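Local coordinates for protein serine acetyltransferase (Neisseria gonorrhoeae, PDB 6WYE) that probably catalyses acetyl transfer from acetyl-CoA to L-serine, giving O-acetyl-L-serine and CoA in the first step of cysteine biosynthesis from serine, at residues A231-L234 and G235-I239; A193-G196 and N197-I201; H139-N142 and H143-L147. One frame throughout, in Å; residues are numbered along the deposited sequence.

Contact 1: A231-L234 and G235-I239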
ATOM      1  N   ALA A 231      -6.835   5.001 -36.337  1.00 31.39           N
ATOM      2  CA  ALA A 231      -6.181   4.668 -37.596  1.00 30.75           C
ATOM      3  C   ALA A 231      -5.080   3.644 -37.352  1.00 33.42           C
ATOM      4  O   ALA A 231      -4.479   3.593 -36.269  1.00 31.61           O
ATOM      5  CB  ALA A 231      -5.586   5.921 -38.247  1.00 30.02           C
ATOM      6  N   SER A 232      -4.819   2.817 -38.368  1.00 31.01           N
ATOM      7  CA  SER A 232      -3.734   1.842 -38.337  1.00 32.69           C
ATOM      8  C   SER A 232      -2.794   2.063 -39.512  1.00 33.79           C
ATOM      9  O   SER A 232      -3.238   2.176 -40.660  1.00 35.05           O
ATOM     10  CB  SER A 232      -4.268   0.416 -38.393  1.00 33.79           C
ATOM     11  OG  SER A 232      -4.983   0.108 -37.215  1.00 38.94           O
ATOM     12  N   ILE A 233      -1.501   2.104 -39.227  1.00 31.56           N
ATOM     13  CA  ILE A 233      -0.468   2.276 -40.239  1.00 34.22           C
ATOM     14  C   ILE A 233       0.477   1.102 -40.069  1.00 34.57           C
ATOM     15  O   ILE A 233       1.121   0.975 -39.018  1.00 37.23           O
ATOM     16  CB  ILE A 233       0.251   3.624 -40.095  1.00 35.75           C
ATOM     17  CG1 ILE A 233      -0.783   4.748 -39.973  1.00 34.39           C
ATOM     18  CG2 ILE A 233       1.171   3.888 -41.280  1.00 35.20           C
ATOM     19  CD1 ILE A 233      -0.196   6.138 -39.829  1.00 37.79           C
ATOM     20  N   LEU A 234       0.532   0.221 -41.073  1.00 30.76           N
ATOM     21  CA  LEU A 234       1.131  -1.098 -40.932  1.00 32.44           C
ATOM     22  C   LEU A 234       2.252  -1.313 -41.945  1.00 37.62           C
ATOM     23  O   LEU A 234       2.091  -1.028 -43.136  1.00 38.35           O
ATOM     24  CB  LEU A 234       0.064  -2.198 -41.114  1.00 34.24           C
ATOM     25  CG  LEU A 234      -1.157  -2.055 -40.197  1.00 33.82           C
ATOM     26  CD1 LEU A 234      -2.154  -3.167 -40.444  1.00 33.62           C
ATOM     27  CD2 LEU A 234      -0.693  -2.033 -38.741  1.00 31.00           C
ATOM     28  N   GLY A 235       3.370  -1.858 -41.471  1.00 39.66           N
ATOM     29  CA  GLY A 235       4.473  -2.195 -42.345  1.00 42.86           C
ATOM     30  C   GLY A 235       5.535  -1.112 -42.426  1.00 42.68           C
ATOM     31  O   GLY A 235       5.440  -0.022 -41.843  1.00 39.56           O
ATOM     32  N   ASN A 236       6.595  -1.453 -43.164  1.00 42.71           N
ATOM     33  CA  ASN A 236       7.747  -0.576 -43.378  1.00 43.25           C
ATOM     34  C   ASN A 236       7.413   0.436 -44.473  1.00 45.67           C
ATOM     35  O   ASN A 236       7.926   0.392 -45.591  1.00 49.51           O
ATOM     36  CB  ASN A 236       8.972  -1.407 -43.748  1.00 44.75           C
ATOM     37  CG  ASN A 236      10.242  -0.571 -43.855  1.00 47.52           C
ATOM     38  OD1 ASN A 236      10.341   0.519 -43.287  1.00 49.45           O
ATOM     39  ND2 ASN A 236      11.221  -1.085 -44.585  1.00 48.49           N
ATOM     40  N   ILE A 237       6.515   1.356 -44.139  1.00 41.36           N
ATOM     41  CA  ILE A 237       6.056   2.350 -45.094  1.00 42.25           C
ATOM     42  C   ILE A 237       6.362   3.749 -44.569  1.00 42.74           C
ATOM     43  O   ILE A 237       6.613   3.961 -43.377  1.00 42.54           O
ATOM     44  CB  ILE A 237       4.555   2.178 -45.411  1.00 42.52           C
ATOM     45  CG1 ILE A 237       3.705   2.431 -44.168  1.00 43.25           C
ATOM     46  CG2 ILE A 237       4.296   0.760 -45.955  1.00 40.16           C
ATOM     47  CD1 ILE A 237       2.222   2.271 -44.418  1.00 44.64           C
ATOM     48  N   ARG A 238       6.372   4.706 -45.492  1.00 39.57           N
ATOM     49  CA  ARG A 238       6.679   6.097 -45.204  1.00 40.76           C
ATOM     50  C   ARG A 238       5.422   6.942 -45.347  1.00 42.31           C
ATOM     51  O   ARG A 238       4.697   6.833 -46.340  1.00 44.13           O
ATOM     52  CB  ARG A 238       7.778   6.628 -46.135  1.00 40.69           C
ATOM     53  N   ILE A 239       5.172   7.791 -44.364  1.00 41.02           N
ATOM     54  CA  ILE A 239       4.103   8.778 -44.431  1.00 41.91           C
ATOM     55  C   ILE A 239       4.783  10.124 -44.628  1.00 43.60           C
ATOM     56  O   ILE A 239       5.513  10.589 -43.743  1.00 44.05           O
ATOM     57  CB  ILE A 239       3.229   8.762 -43.169  1.00 41.49           C
ATOM     58  CG1 ILE A 239       2.647   7.359 -42.935  1.00 42.18           C
ATOM     59  CG2 ILE A 239       2.165   9.849 -43.231  1.00 38.63           C
ATOM     60  CD1 ILE A 239       1.645   6.892 -43.973  1.00 43.09           C
TER
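Ile233 meets Ile237 and Ile239 through a single branch, its CG2 methyl, and the three side chains form the apolar inside of a sharp bend. Ile233 CG2 lies 3.7 Å from Ile237 CD1 and 4.1 Å from Ile239 CD1, the chains crossing at a slant in both cases. With chi1 of Ile233 at -49°, CG2 stands opposite its own backbone N and faces the returning strand. Ile237 adopts the less common setting in which CG1 sits between N and C (chi1 64°); from there the extended end of the chain runs back toward the preceding strand, bringing CD1 to 3.5 Å from Leu234 O.

Within the bend the polar link is a backbone one. Ile237 N makes a weak hydrogen bond to Gly235 O (2.9 Å), closing an inverse gamma turn centred on Asn236. Gly235 enters this turn with a positive phi of 95°.

Around the bend, Ile221, Ile245 and Val251 extend the apolar layer from adjacent strands, whereas at Leu234 CB points away from residues 235-239 and the side chain packs on Ala247 of the second subunit. Strands 232-234 and 238-239 belong to two different parallel sheets, so the bend is a corner between two faces of a coil, with isoleucines packed on its inner side, as expected of the left-handed parallel beta-helix of hexapeptide-repeat acyltransferases.

Contact 2: A193-G196 and N197-I201; sequences AVLG and NNISI
Asn197 OD1, beside Gly196, accepts a hydrogen bond from Tyr177 N, while Asn197 N donates one to Asp223 OD1. These two partners tie the bend to the coils before and after it. Asn197 packs against Gly196 through CB, 3.6 Å from Gly196 C. CG lies beside the backbone N of Asn197 (chi1 -50°), which holds the amide near the Gly196 carbonyl group, with OD1 3.7 Å from Gly196 C. The next residue, Asn198, has phi and psi both near 53°, a left-handed conformation at which the chain turns the corner.

Strand 194-195 lies in a parallel sheet and strand 200-202 in a neighbouring, mixed one whose strands are parallel at this point, so the residues between them form one corner of the left-handed parallel beta-helix to which hexapeptide-repeat transferases fold. The hydrophobic evidence lies on the inner side of this corner. Leu195 and Ile201 reach for each other tip to tip, and their terminal methyls, CD2 and CD1, are 3.5 Å apart, tighter than ordinary carbon-carbon contact. Ile199 fills the angle between them and the bend: its CD1 comes 3.2 Å from Gly196 N and 3.5 Å from Gly196 O, while also touching Leu195 CB at 4.1 Å. Leu179 and Ile221 press on Ile199 from the coils before and after, and Arg116 NH1 hydrogen-bonds Ser200 OG and, weakly, Ile199 O.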
ATOM      1  N   ALA A 193       9.465   1.705 -35.423  1.00 35.12           N
ATOM      2  CA  ALA A 193       8.701   2.902 -35.756  1.00 36.44           C
ATOM      3  C   ALA A 193       9.546   4.153 -35.539  1.00 35.97           C
ATOM      4  O   ALA A 193      10.352   4.227 -34.606  1.00 37.27           O
ATOM      5  CB  ALA A 193       7.439   2.980 -34.901  1.00 36.50           C
ATOM      6  N   VAL A 194       9.367   5.135 -36.415  1.00 33.02           N
ATOM      7  CA  VAL A 194      10.065   6.409 -36.312  1.00 35.89           C
ATOM      8  C   VAL A 194       9.050   7.522 -36.484  1.00 35.16           C
ATOM      9  O   VAL A 194       8.275   7.516 -37.444  1.00 40.23           O
ATOM     10  CB  VAL A 194      11.189   6.560 -37.356  1.00 37.26           C
ATOM     11  CG1 VAL A 194      11.864   7.921 -37.185  1.00 40.55           C
ATOM     12  CG2 VAL A 194      12.204   5.438 -37.230  1.00 38.87           C
ATOM     13  N   LEU A 195       9.049   8.471 -35.555  1.00 36.11           N
ATOM     14  CA  LEU A 195       8.181   9.637 -35.639  1.00 38.22           C
ATOM     15  C   LEU A 195       9.042  10.888 -35.723  1.00 38.51           C
ATOM     16  O   LEU A 195       9.934  11.082 -34.890  1.00 39.70           O
ATOM     17  CB  LEU A 195       7.256   9.735 -34.427  1.00 41.11           C
ATOM     18  CG  LEU A 195       5.952   8.953 -34.495  1.00 41.24           C
ATOM     19  CD1 LEU A 195       6.272   7.493 -34.264  1.00 43.24           C
ATOM     20  CD2 LEU A 195       5.025   9.498 -33.423  1.00 42.72           C
ATOM     21  N   GLY A 196       8.761  11.733 -36.720  1.00 35.19           N
ATOM     22  CA  GLY A 196       9.416  13.019 -36.872  1.00 36.22           C
ATOM     23  C   GLY A 196       8.904  14.026 -35.861  1.00 38.01           C
ATOM     24  O   GLY A 196       8.484  13.665 -34.756  1.00 35.69           O
ATOM     25  N   ASN A 197       8.928  15.303 -36.240  1.00 36.59           N
ATOM     26  CA  ASN A 197       8.582  16.400 -35.345  1.00 38.04           C
ATOM     27  C   ASN A 197       7.211  16.972 -35.666  1.00 38.25           C
ATOM     28  O   ASN A 197       6.709  16.844 -36.784  1.00 40.57           O
ATOM     29  CB  ASN A 197       9.620  17.524 -35.423  1.00 39.32           C
ATOM     30  CG  ASN A 197      11.027  17.015 -35.277  1.00 42.30           C
ATOM     31  OD1 ASN A 197      11.362  16.367 -34.285  1.00 41.59           O
ATOM     32  ND2 ASN A 197      11.865  17.291 -36.272  1.00 43.79           N
ATOM     33  N   ASN A 198       6.619  17.621 -34.660  1.00 35.02           N
ATOM     34  CA  ASN A 198       5.358  18.349 -34.816  1.00 38.44           C
ATOM     35  C   ASN A 198       4.277  17.456 -35.426  1.00 38.97           C
ATOM     36  O   ASN A 198       3.656  17.783 -36.444  1.00 40.05           O
ATOM     37  CB  ASN A 198       5.574  19.624 -35.638  1.00 38.90           C
ATOM     38  CG  ASN A 198       6.517  20.590 -34.946  1.00 41.79           C
ATOM     39  OD1 ASN A 198       6.326  20.927 -33.770  1.00 41.69           O
ATOM     40  ND2 ASN A 198       7.561  21.013 -35.652  1.00 40.36           N
ATOM     41  N   ILE A 199       4.084  16.294 -34.800  1.00 34.92           N
ATOM     42  CA  ILE A 199       3.090  15.307 -35.206  1.00 35.59           C
ATOM     43  C   ILE A 199       1.983  15.268 -34.157  1.00 37.15           C
ATOM     44  O   ILE A 199       2.239  15.427 -32.958  1.00 32.46           O
ATOM     45  CB  ILE A 199       3.756  13.928 -35.411  1.00 36.56           C
ATOM     46  CG1 ILE A 199       4.755  14.013 -36.576  1.00 37.26           C
ATOM     47  CG2 ILE A 199       2.719  12.810 -35.662  1.00 36.86           C
ATOM     48  CD1 ILE A 199       5.705  12.827 -36.675  1.00 36.41           C
ATOM     49  N   SER A 200       0.752  15.054 -34.610  1.00 36.27           N
ATOM     50  CA  SER A 200      -0.404  14.983 -33.733  1.00 35.35           C
ATOM     51  C   SER A 200      -1.075  13.633 -33.925  1.00 36.22           C
ATOM     52  O   SER A 200      -1.400  13.250 -35.059  1.00 32.46           O
ATOM     53  CB  SER A 200      -1.405  16.101 -34.039  1.00 34.74           C
ATOM     54  OG  SER A 200      -0.945  17.371 -33.587  1.00 32.68           O
ATOM     55  N   ILE A 201      -1.316  12.929 -32.823  1.00 31.33           N
ATOM     56  CA  ILE A 201      -1.808  11.557 -32.869  1.00 33.15           C
ATOM     57  C   ILE A 201      -2.970  11.426 -31.895  1.00 32.94           C
ATOM     58  O   ILE A 201      -2.881  11.879 -30.747  1.00 29.84           O
ATOM     59  CB  ILE A 201      -0.704  10.540 -32.509  1.00 35.23           C
ATOM     60  CG1 ILE A 201       0.552  10.778 -33.349  1.00 39.24           C
ATOM     61  CG2 ILE A 201      -1.200   9.121 -32.692  1.00 31.31           C
ATOM     62  CD1 ILE A 201       1.565   9.648 -33.238  1.00 40.42           C
TER

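Contact 3: H139-N142 and H143-L147; sequences HRIN and HRLYL
His139 and His143, one helical turn apart, are joined by both backbone and side chain. His143 N donates to His139 O over 2.6 Å, the donor lying nearly in line with the carbonyl bond. Three further bonds of the same i to i+4 spacing follow: Arg144 N to Arg140 O (3.1 Å), Leu145 N to Ile141 O (2.9 Å) and Tyr146 N to Asn142 O (2.9 Å). The carbonyls of residues 139-142 are therefore each satisfied by an amide of residues 143-146, the pattern that defines an alpha-helix.

Both histidines carry CG opposite the backbone N (chi1 164° and -173°), which lays the side chains next to each other, pointing the same way. The rings are slid well past each other, with centroids 5.7 Å apart and planes inclined at 27°. What covers one face of the His139 ring is His143 CB, 4.3 Å from its centroid, a CH-pi contact. One nitrogen of each ring bonds a backbone oxygen: His139 NE2 that of Ala173, and His143 ND1 that of Pro171.

Asn142 ND2 also bonds a backbone oxygen, Ala154 O, whereas Arg140 uses side chains: NE bonds Gln137 OE1 and NH2 forms a salt bridge with Asp109. Arg144 NH1 forms a salt bridge with Asp148. Ile141 CG2 approaches Leu145 CD1 at 4.4 Å, a looser apolar contact. This stretch of helix 131-147 sits between helix 85-98, met by Ile141 and Leu145, helix 151-165, met by His139, Asn142, Leu145 and Tyr146, and strand 174-175, on which both histidines rest.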
ATOM      1  N   HIS A 139       8.324   7.198 -22.479  1.00 28.90           N
ATOM      2  CA  HIS A 139       9.032   6.475 -23.537  1.00 30.15           C
ATOM      3  C   HIS A 139      10.383   7.110 -23.846  1.00 29.44           C
ATOM      4  O   HIS A 139      11.376   6.399 -24.031  1.00 31.24           O
ATOM      5  CB  HIS A 139       8.223   6.397 -24.822  1.00 32.21           C
ATOM      6  CG  HIS A 139       9.070   6.007 -25.996  1.00 34.54           C
ATOM      7  ND1 HIS A 139       9.553   4.725 -26.167  1.00 36.14           N
ATOM      8  CD2 HIS A 139       9.619   6.750 -26.988  1.00 35.51           C
ATOM      9  CE1 HIS A 139      10.315   4.685 -27.246  1.00 37.33           C
ATOM     10  NE2 HIS A 139      10.370   5.902 -27.763  1.00 35.60           N
ATOM     11  N   ARG A 140      10.440   8.441 -23.905  1.00 29.92           N
ATOM     12  CA  ARG A 140      11.715   9.112 -24.164  1.00 32.44           C
ATOM     13  C   ARG A 140      12.781   8.651 -23.180  1.00 34.19           C
ATOM     14  O   ARG A 140      13.892   8.276 -23.575  1.00 35.89           O
ATOM     15  CB  ARG A 140      11.540  10.630 -24.079  1.00 32.35           C
ATOM     16  CG  ARG A 140      10.675  11.240 -25.136  1.00 32.44           C
ATOM     17  CD  ARG A 140      10.767  12.769 -25.072  1.00 31.52           C
ATOM     18  NE  ARG A 140       9.688  13.408 -25.817  1.00 34.11           N
ATOM     19  CZ  ARG A 140       9.610  13.425 -27.146  1.00 35.21           C
ATOM     20  NH1 ARG A 140      10.556  12.847 -27.882  1.00 32.59           N
ATOM     21  NH2 ARG A 140       8.593  14.026 -27.744  1.00 34.72           N
ATOM     22  N   ILE A 141      12.449   8.631 -21.886  1.00 33.84           N
ATOM     23  CA  ILE A 141      13.394   8.092 -20.908  1.00 35.36           C
ATOM     24  C   ILE A 141      13.623   6.605 -21.155  1.00 35.16           C
ATOM     25  O   ILE A 141      14.766   6.122 -21.133  1.00 33.70           O
ATOM     26  CB  ILE A 141      12.894   8.353 -19.475  1.00 37.90           C
ATOM     27  CG1 ILE A 141      12.649   9.848 -19.269  1.00 37.22           C
ATOM     28  CG2 ILE A 141      13.901   7.820 -18.461  1.00 39.24           C
ATOM     29  CD1 ILE A 141      12.001  10.185 -17.936  1.00 40.10           C
ATOM     30  N   ASN A 142      12.545   5.855 -21.412  1.00 36.45           N
ATOM     31  CA  ASN A 142      12.690   4.427 -21.683  1.00 35.56           C
ATOM     32  C   ASN A 142      13.635   4.179 -22.847  1.00 37.46           C
ATOM     33  O   ASN A 142      14.470   3.263 -22.796  1.00 35.71           O
ATOM     34  CB  ASN A 142      11.331   3.791 -21.973  1.00 36.68           C
ATOM     35  CG  ASN A 142      11.177   2.458 -21.288  1.00 39.46           C
ATOM     36  OD1 ASN A 142      11.702   2.261 -20.191  1.00 37.72           O
ATOM     37  ND2 ASN A 142      10.476   1.525 -21.929  1.00 38.31           N
ATOM     38  N   HIS A 143      13.526   4.996 -23.896  1.00 34.43           N
ATOM     39  CA  HIS A 143      14.403   4.854 -25.049  1.00 36.54           C
ATOM     40  C   HIS A 143      15.858   5.066 -24.656  1.00 38.25           C
ATOM     41  O   HIS A 143      16.742   4.312 -25.085  1.00 40.51           O
ATOM     42  CB  HIS A 143      13.978   5.842 -26.139  1.00 34.43           C
ATOM     43  CG  HIS A 143      14.705   5.667 -27.434  1.00 38.38           C
ATOM     44  ND1 HIS A 143      14.741   4.468 -28.114  1.00 40.15           N
ATOM     45  CD2 HIS A 143      15.416   6.545 -28.182  1.00 40.18           C
ATOM     46  CE1 HIS A 143      15.441   4.616 -29.225  1.00 40.54           C
ATOM     47  NE2 HIS A 143      15.864   5.866 -29.288  1.00 39.32           N
ATOM     48  N   ARG A 144      16.120   6.070 -23.811  1.00 37.42           N
ATOM     49  CA  ARG A 144      17.475   6.315 -23.321  1.00 41.80           C
ATOM     50  C   ARG A 144      18.001   5.125 -22.518  1.00 41.88           C
ATOM     51  O   ARG A 144      19.158   4.720 -22.682  1.00 41.91           O
ATOM     52  CB  ARG A 144      17.490   7.609 -22.493  1.00 47.88           C
ATOM     53  CG  ARG A 144      18.738   7.894 -21.632  1.00 53.70           C
ATOM     54  CD  ARG A 144      20.067   7.710 -22.369  1.00 58.44           C
ATOM     55  NE  ARG A 144      20.171   8.559 -23.550  1.00 62.69           N
ATOM     56  CZ  ARG A 144      20.819   8.221 -24.662  1.00 62.64           C
ATOM     57  NH1 ARG A 144      21.435   7.047 -24.744  1.00 62.54           N
ATOM     58  NH2 ARG A 144      20.855   9.064 -25.686  1.00 61.81           N
ATOM     59  N   LEU A 145      17.175   4.568 -21.628  1.00 41.27           N
ATOM     60  CA  LEU A 145      17.583   3.396 -20.854  1.00 42.14           C
ATOM     61  C   LEU A 145      17.911   2.224 -21.773  1.00 43.22           C
ATOM     62  O   LEU A 145      18.837   1.446 -21.505  1.00 41.77           O
ATOM     63  CB  LEU A 145      16.477   3.021 -19.866  1.00 38.38           C
ATOM     64  CG  LEU A 145      16.258   4.031 -18.743  1.00 41.60           C
ATOM     65  CD1 LEU A 145      15.120   3.609 -17.828  1.00 39.84           C
ATOM     66  CD2 LEU A 145      17.565   4.198 -17.951  1.00 41.27           C
ATOM     67  N   TYR A 146      17.144   2.076 -22.850  1.00 45.42           N
ATOM     68  CA  TYR A 146      17.371   1.010 -23.817  1.00 45.80           C
ATOM     69  C   TYR A 146      18.701   1.195 -24.539  1.00 49.31           C
ATOM     70  O   TYR A 146      19.485   0.246 -24.674  1.00 51.64           O
ATOM     71  CB  TYR A 146      16.211   0.996 -24.822  1.00 45.23           C
ATOM     72  CG  TYR A 146      16.211  -0.118 -25.844  1.00 42.99           C
ATOM     73  CD1 TYR A 146      15.746  -1.383 -25.521  1.00 44.66           C
ATOM     74  CD2 TYR A 146      16.621   0.111 -27.150  1.00 44.47           C
ATOM     75  CE1 TYR A 146      15.724  -2.407 -26.472  1.00 46.16           C
ATOM     76  CE2 TYR A 146      16.605  -0.898 -28.099  1.00 45.14           C
ATOM     77  CZ  TYR A 146      16.157  -2.154 -27.755  1.00 46.10           C
ATOM     78  OH  TYR A 146      16.138  -3.161 -28.705  1.00 47.88           O
ATOM     79  N   LEU A 147      18.967   2.417 -25.013  1.00 50.15           N
ATOM     80  CA  LEU A 147      20.208   2.702 -25.726  1.00 51.34           C
ATOM     81  C   LEU A 147      21.435   2.498 -24.853  1.00 51.27           C
ATOM     82  O   LEU A 147      22.480   2.080 -25.357  1.00 51.28           O
ATOM     83  CB  LEU A 147      20.191   4.137 -26.263  1.00 51.46           C
ATOM     84  CG  LEU A 147      19.172   4.391 -27.374  1.00 53.41           C
ATOM     85  CD1 LEU A 147      19.112   5.875 -27.768  1.00 52.62           C
ATOM     86  CD2 LEU A 147      19.491   3.510 -28.574  1.00 52.93           C
TER

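In the fold
Along the chain contact 3 comes first, then contact 2, then contact 1. Contact 3 lies within helix 131-147, in the helical part of the subunit, and the other two are corners of the beta-helix. Strands 194-195 and 238-239 share one parallel sheet, with strand 220-221 between them, which places contacts 2 and 1 about 12 Å apart between centres. Contact 3 lies about 17 Å from contact 2 and 23 Å from contact 1, again between centres. No two of them touch. The helical part of the subunit is thus joined to the beta-helix at strand 174-175, an outermost strand of the sheet that contacts 2 and 1 share.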